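Local coordinates for protein lactaldehyde dehydrogenase (Methanocaldococcus jannaschii, PDB 3PQA) that oxidises lactaldehyde to lactate with NAD, which it prefers to NADP, as a homotetrameric aldehyde dehydrogenase serving coenzyme F420 biosynthesis, at residues Lys57-Leu62 and Ala105-Lys110; Thr379-Met384 and Leu408-Asn413. One frame throughout, in Å; residues are numbered along the deposited sequence.

Interaction 1 of 2, residues Lys57-Leu62 and Ala105-Lys110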
loop_
_atom_site.group_PDB
_atom_site.type_symbol
_atom_site.label_atom_id
_atom_site.label_comp_id
_atom_site.label_asym_id
_atom_site.label_seq_id
_atom_site.Cartn_x
_atom_site.Cartn_y
_atom_site.Cartn_z
ATOM N N LYS B 57 -24.791 -2.216 3.866
ATOM C CA LYS B 57 -25.733 -1.120 4.127
ATOM C C LYS B 57 -25.151 0.259 3.772
ATOM O O LYS B 57 -25.792 1.044 3.064
ATOM C CB LYS B 57 -26.220 -1.149 5.573
ATOM C CG LYS B 57 -27.444 -0.267 5.786
ATOM C CD LYS B 57 -28.411 -0.871 6.788
ATOM C CE LYS B 57 -29.260 -1.975 6.179
ATOM N NZ LYS B 57 -30.451 -2.202 7.045
ATOM N N ARG B 58 -23.934 0.539 4.242
ATOM C CA ARG B 58 -23.234 1.770 3.861
ATOM C C ARG B 58 -23.090 1.907 2.348
ATOM O O ARG B 58 -23.362 2.979 1.786
ATOM C CB ARG B 58 -21.869 1.861 4.552
ATOM C CG ARG B 58 -21.940 2.314 5.997
ATOM C CD ARG B 58 -20.593 2.156 6.671
ATOM N NE ARG B 58 -20.346 0.776 7.090
ATOM C CZ ARG B 58 -19.164 0.298 7.465
ATOM N NH1 ARG B 58 -19.058 -0.970 7.859
ATOM N NH2 ARG B 58 -18.087 1.081 7.457
ATOM N N TYR B 59 -22.662 0.821 1.697
ATOM C CA TYR B 59 -22.517 0.796 0.250
ATOM C C TYR B 59 -23.857 1.160 -0.406
ATOM O O TYR B 59 -23.916 2.039 -1.279
ATOM C CB TYR B 59 -22.027 -0.589 -0.202
ATOM C CG TYR B 59 -22.026 -0.781 -1.700
ATOM C CD1 TYR B 59 -20.914 -0.446 -2.465
ATOM C CD2 TYR B 59 -23.142 -1.313 -2.350
ATOM C CE1 TYR B 59 -20.919 -0.620 -3.857
ATOM C CE2 TYR B 59 -23.155 -1.497 -3.727
ATOM C CZ TYR B 59 -22.043 -1.149 -4.472
ATOM O OH TYR B 59 -22.075 -1.317 -5.837
ATOM N N ASN B 60 -24.920 0.483 0.021
ATOM C CA ASN B 60 -26.243 0.714 -0.559
ATOM C C ASN B 60 -26.722 2.145 -0.400
ATOM O O ASN B 60 -27.253 2.734 -1.354
ATOM C CB ASN B 60 -27.274 -0.256 0.026
ATOM C CG ASN B 60 -27.103 -1.669 -0.503
ATOM O OD1 ASN B 60 -26.500 -1.874 -1.560
ATOM N ND2 ASN B 60 -27.631 -2.654 0.234
ATOM N N ILE B 61 -26.525 2.704 0.795
ATOM C CA ILE B 61 -26.928 4.087 1.095
ATOM C C ILE B 61 -26.175 5.058 0.198
ATOM O O ILE B 61 -26.767 5.950 -0.414
ATOM C CB ILE B 61 -26.688 4.450 2.572
ATOM C CG1 ILE B 61 -27.691 3.727 3.469
ATOM C CG2 ILE B 61 -26.791 5.971 2.785
ATOM C CD1 ILE B 61 -27.283 3.710 4.925
ATOM N N LEU B 62 -24.861 4.860 0.096
ATOM C CA LEU B 62 -24.033 5.735 -0.748
ATOM C C LEU B 62 -24.451 5.658 -2.239
ATOM O O LEU B 62 -24.590 6.686 -2.909
ATOM C CB LEU B 62 -22.540 5.426 -0.549
ATOM C CG LEU B 62 -22.053 5.813 0.862
ATOM C CD1 LEU B 62 -20.711 5.163 1.208
ATOM C CD2 LEU B 62 -21.985 7.341 1.061
ATOM N N ALA B 105 -16.993 6.734 -2.650
ATOM C CA ALA B 105 -17.096 6.347 -1.251
ATOM C C ALA B 105 -17.681 4.940 -1.098
ATOM O O ALA B 105 -17.195 4.153 -0.278
ATOM C CB ALA B 105 -17.936 7.347 -0.496
ATOM N N ALA B 106 -18.729 4.641 -1.877
ATOM C CA ALA B 106 -19.321 3.290 -1.919
ATOM C C ALA B 106 -18.266 2.214 -2.207
ATOM O O ALA B 106 -18.203 1.187 -1.509
ATOM C CB ALA B 106 -20.447 3.229 -2.944
ATOM N N PHE B 107 -17.434 2.453 -3.217
ATOM C CA PHE B 107 -16.447 1.435 -3.517
ATOM C C PHE B 107 -15.354 1.339 -2.460
ATOM O O PHE B 107 -14.954 0.217 -2.132
ATOM C CB PHE B 107 -15.954 1.504 -4.958
ATOM C CG PHE B 107 -16.942 0.934 -5.941
ATOM C CD1 PHE B 107 -16.813 -0.360 -6.407
ATOM C CD2 PHE B 107 -18.034 1.680 -6.354
ATOM C CE1 PHE B 107 -17.731 -0.888 -7.299
ATOM C CE2 PHE B 107 -18.958 1.155 -7.239
ATOM C CZ PHE B 107 -18.804 -0.129 -7.710
ATOM N N TYR B 108 -14.952 2.455 -1.860
ATOM C CA TYR B 108 -13.995 2.384 -0.753
ATOM C C TYR B 108 -14.528 1.745 0.548
ATOM O O TYR B 108 -13.739 1.191 1.330
ATOM C CB TYR B 108 -13.296 3.727 -0.524
ATOM C CG TYR B 108 -12.110 3.899 -1.460
ATOM C CD1 TYR B 108 -10.975 3.081 -1.333
ATOM C CD2 TYR B 108 -12.128 4.856 -2.475
ATOM C CE1 TYR B 108 -9.873 3.218 -2.200
ATOM C CE2 TYR B 108 -11.034 5.007 -3.354
ATOM C CZ TYR B 108 -9.911 4.178 -3.196
ATOM O OH TYR B 108 -8.849 4.324 -4.053
ATOM N N VAL B 109 -15.842 1.767 0.774
ATOM C CA VAL B 109 -16.374 1.019 1.926
ATOM C C VAL B 109 -16.032 -0.462 1.762
ATOM O O VAL B 109 -15.714 -1.163 2.726
ATOM C CB VAL B 109 -17.916 1.147 2.124
ATOM C CG1 VAL B 109 -18.332 0.360 3.380
ATOM C CG2 VAL B 109 -18.311 2.557 2.298
ATOM N N LYS B 110 -16.072 -0.911 0.512
ATOM C CA LYS B 110 -15.811 -2.303 0.191
ATOM C C LYS B 110 -14.326 -2.616 0.028
ATOM O O LYS B 110 -13.900 -3.719 0.357
ATOM C CB LYS B 110 -16.578 -2.723 -1.063
ATOM C CG LYS B 110 -18.072 -2.874 -0.812
ATOM C CD LYS B 110 -18.790 -3.510 -1.975
ATOM C CE LYS B 110 -20.263 -3.688 -1.633
ATOM N NZ LYS B 110 -20.868 -4.878 -2.274
#

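Interaction 2 of 2, residues Thr379-Met384 and Leu408-Asn413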
loop_
_atom_site.group_PDB
_atom_site.type_symbol
_atom_site.label_atom_id
_atom_site.label_comp_id
_atom_site.label_asym_id
_atom_site.label_seq_id
_atom_site.Cartn_x
_atom_site.Cartn_y
_atom_site.Cartn_z
ATOM N N THR B 379 8.534 39.446 -14.485
ATOM C CA THR B 379 9.745 39.287 -13.709
ATOM C C THR B 379 10.749 38.373 -14.399
ATOM O O THR B 379 10.471 37.841 -15.470
ATOM C CB THR B 379 9.425 38.763 -12.279
ATOM O OG1 THR B 379 10.616 38.801 -11.492
ATOM C CG2 THR B 379 8.888 37.353 -12.328
ATOM N N ASN B 380 11.914 38.193 -13.789
ATOM C CA ASN B 380 12.855 37.206 -14.290
ATOM C C ASN B 380 12.673 35.847 -13.620
ATOM O O ASN B 380 12.134 35.747 -12.519
ATOM C CB ASN B 380 14.288 37.703 -14.157
ATOM C CG ASN B 380 14.609 38.781 -15.164
ATOM O OD1 ASN B 380 14.420 38.598 -16.373
ATOM N ND2 ASN B 380 15.098 39.915 -14.678
ATOM N N GLU B 381 13.137 34.805 -14.287
ATOM C CA GLU B 381 12.894 33.451 -13.805
ATOM C C GLU B 381 13.348 33.244 -12.355
ATOM O O GLU B 381 12.624 32.649 -11.547
ATOM C CB GLU B 381 13.579 32.448 -14.715
ATOM C CG GLU B 381 13.212 31.031 -14.397
ATOM C CD GLU B 381 13.742 30.085 -15.424
ATOM O OE1 GLU B 381 13.514 30.316 -16.641
ATOM O OE2 GLU B 381 14.368 29.113 -14.995
ATOM N N GLU B 382 14.527 33.769 -12.016
ATOM C CA GLU B 382 15.111 33.504 -10.703
ATOM C C GLU B 382 14.406 34.166 -9.525
ATOM O O GLU B 382 14.710 33.844 -8.378
ATOM C CB GLU B 382 16.618 33.805 -10.688
ATOM C CG GLU B 382 17.439 32.819 -11.518
ATOM C CD GLU B 382 17.132 31.348 -11.203
ATOM O OE1 GLU B 382 17.235 30.518 -12.138
ATOM O OE2 GLU B 382 16.791 31.021 -10.039
ATOM N N GLU B 383 13.470 35.064 -9.811
ATOM C CA GLU B 383 12.687 35.742 -8.773
ATOM C C GLU B 383 11.385 35.001 -8.467
ATOM O O GLU B 383 10.711 35.280 -7.465
ATOM C CB GLU B 383 12.311 37.151 -9.237
ATOM C CG GLU B 383 13.478 38.016 -9.629
ATOM C CD GLU B 383 14.441 38.231 -8.483
ATOM O OE1 GLU B 383 15.662 38.234 -8.738
ATOM O OE2 GLU B 383 13.984 38.400 -7.328
ATOM N N MET B 384 11.016 34.090 -9.360
ATOM C CA MET B 384 9.652 33.564 -9.395
ATOM C C MET B 384 9.299 32.699 -8.191
ATOM O O MET B 384 8.200 32.836 -7.633
ATOM C CB MET B 384 9.399 32.820 -10.715
ATOM C CG MET B 384 9.238 33.763 -11.898
ATOM S SD MET B 384 9.117 32.888 -13.468
ATOM C CE MET B 384 8.801 34.302 -14.558
ATOM N N LEU B 408 10.827 20.364 -12.624
ATOM C CA LEU B 408 11.126 19.607 -11.409
ATOM C C LEU B 408 11.656 20.496 -10.302
ATOM O O LEU B 408 11.284 20.317 -9.139
ATOM C CB LEU B 408 12.117 18.476 -11.686
ATOM C CG LEU B 408 11.710 17.443 -12.738
ATOM C CD1 LEU B 408 12.809 16.392 -12.909
ATOM C CD2 LEU B 408 10.363 16.794 -12.405
ATOM N N LYS B 409 12.514 21.448 -10.665
ATOM C CA LYS B 409 13.045 22.430 -9.715
ATOM C C LYS B 409 11.897 23.209 -9.084
ATOM O O LYS B 409 11.809 23.299 -7.856
ATOM C CB LYS B 409 14.043 23.380 -10.393
ATOM C CG LYS B 409 14.619 24.464 -9.476
ATOM C CD LYS B 409 15.435 25.485 -10.281
ATOM C CE LYS B 409 14.964 26.910 -10.011
ATOM N NZ LYS B 409 15.222 27.842 -11.178
ATOM N N PHE B 410 11.010 23.748 -9.919
ATOM C CA PHE B 410 9.854 24.499 -9.418
ATOM C C PHE B 410 8.934 23.606 -8.596
ATOM O O PHE B 410 8.489 24.001 -7.520
ATOM C CB PHE B 410 9.095 25.165 -10.561
ATOM C CG PHE B 410 9.666 26.499 -10.968
ATOM C CD1 PHE B 410 10.755 26.568 -11.817
ATOM C CD2 PHE B 410 9.103 27.686 -10.501
ATOM C CE1 PHE B 410 11.282 27.809 -12.211
ATOM C CE2 PHE B 410 9.618 28.927 -10.887
ATOM C CZ PHE B 410 10.715 28.983 -11.737
ATOM N N ALA B 411 8.654 22.397 -9.098
ATOM C CA ALA B 411 7.753 21.472 -8.387
ATOM C C ALA B 411 8.245 21.157 -6.983
ATOM O O ALA B 411 7.447 21.108 -6.041
ATOM C CB ALA B 411 7.551 20.175 -9.186
ATOM N N GLU B 412 9.553 20.972 -6.837
ATOM C CA GLU B 412 10.094 20.638 -5.530
ATOM C C GLU B 412 10.188 21.838 -4.597
ATOM O O GLU B 412 9.990 21.688 -3.393
ATOM C CB GLU B 412 11.426 19.913 -5.667
ATOM C CG GLU B 412 11.251 18.537 -6.286
ATOM C CD GLU B 412 12.563 17.864 -6.583
ATOM O OE1 GLU B 412 12.539 16.677 -6.965
ATOM O OE2 GLU B 412 13.616 18.524 -6.439
ATOM N N ASN B 413 10.440 23.016 -5.158
ATOM C CA ASN B 413 10.685 24.197 -4.346
ATOM C C ASN B 413 9.499 25.097 -4.060
ATOM O O ASN B 413 9.586 25.960 -3.184
ATOM C CB ASN B 413 11.850 24.989 -4.946
ATOM C CG ASN B 413 13.158 24.266 -4.789
ATOM O OD1 ASN B 413 13.496 23.813 -3.699
ATOM N ND2 ASN B 413 13.905 24.150 -5.872
#

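Interaction 1 of 2, residues Lys57-Leu62 and Ala105-Lys110
With CG trans to its backbone N (chi1 172°), Tyr59 swings its ring alongside helix 105-110, where Lys110, nearly straight through chi2 and chi3 and bent at chi4, lays its end over one ring face. This is an antiparallel helix pair from the N-terminal half of the aldehyde dehydrogenase chain: the short axes run at 171° and approach to 8.5 Å. The small side chain of Ala106 is consistent with this spacing: its CA is 4.6 Å from Tyr59 CA. Above the tyrosine face Lys110 makes a cation-pi contact, NZ lying 4.2 Å from the Tyr59 ring centroid and only 7° off its normal, and CE adds a CH-pi contact. In one of the two modelled conformers of Phe107, the same ring turns its edge to the Phe107 face in a T-shaped pair, centroids 5.8 Å apart, and Phe107 meets Phe107 of a second subunit. Leu62 CD1 reaches Val109 CG2 at 3.7 Å, both residues buried where helix 145-156 packs against them. Val109 CG1 lies over one face of the Arg58 guanidinium, whose NH2 is hydrogen-bonded to Ala156 O. At the tyrosine edge, near the ring plane, Ala106 O sits 3.3 Å from Tyr59 CD1.

Interaction 2 of 2, residues Thr379-Met384 and Leu408-Asn413
Lys409 stretches from helix 408-413 toward the acidic turn 379-384 and forms a salt bridge with Glu382, its NZ 3.5 Å from Glu382 OE1. The second carboxylate oxygen is almost as near, with Glu382 OE2 3.7 Å from Lys409 NZ, so the ammonium faces both oxygens, and the two side chains meet at about a right angle. Glu382 gets there by folding at chi2 (-50°), which brings its carboxylate back to the lysine although its CB points away from the helix. Glu381 contributes at longer range: OE2 stands 4.1 Å from Lys409 NZ, beyond a salt bridge, while its OE1 has its stronger partner in Lys406, one turn earlier on the same helix. Lys409 is therefore paired with Glu382 and merely lies near Glu381. Backbone acceptors are used within the turn itself: Asn380 O takes Glu383 N, and Glu381 O takes Met384 N at 3.1 Å. Beside the charged groups, Phe410 turns its ring edge to Met384 CB, 3.9 Å from Phe410 CE2, and to the Glu381 backbone oxygen, which lies near CZ. Ile249 and Leu251 also touch the Met384 and Phe410 side chains. The arrangement joins a strand-to-helix connection to a neighbouring helix beside parallel strand 246-250, as expected in the alpha/beta catalytic domain of an aldehyde dehydrogenase.

In the fold
Interactions 1 and 2 follow one another along the chain, and they are separate in space: their centres are 43 Å apart and their nearest atoms about 23 Å. Interaction 1 packs on helices 145-156 and 447-453, whereas interaction 2 lies against the large sheet that includes strands 246-250 and 278-284. Both lie away from the annotated sites, which are the by-similarity NAD-binding residues Gly221 to Gly226, into which strand 216-220 runs, and the probable catalytic Glu241 and Cys275. What they share is the tetramer, since residues 105-110 and 408-413 both meet the second subunit, and the latter segment also reaches a third.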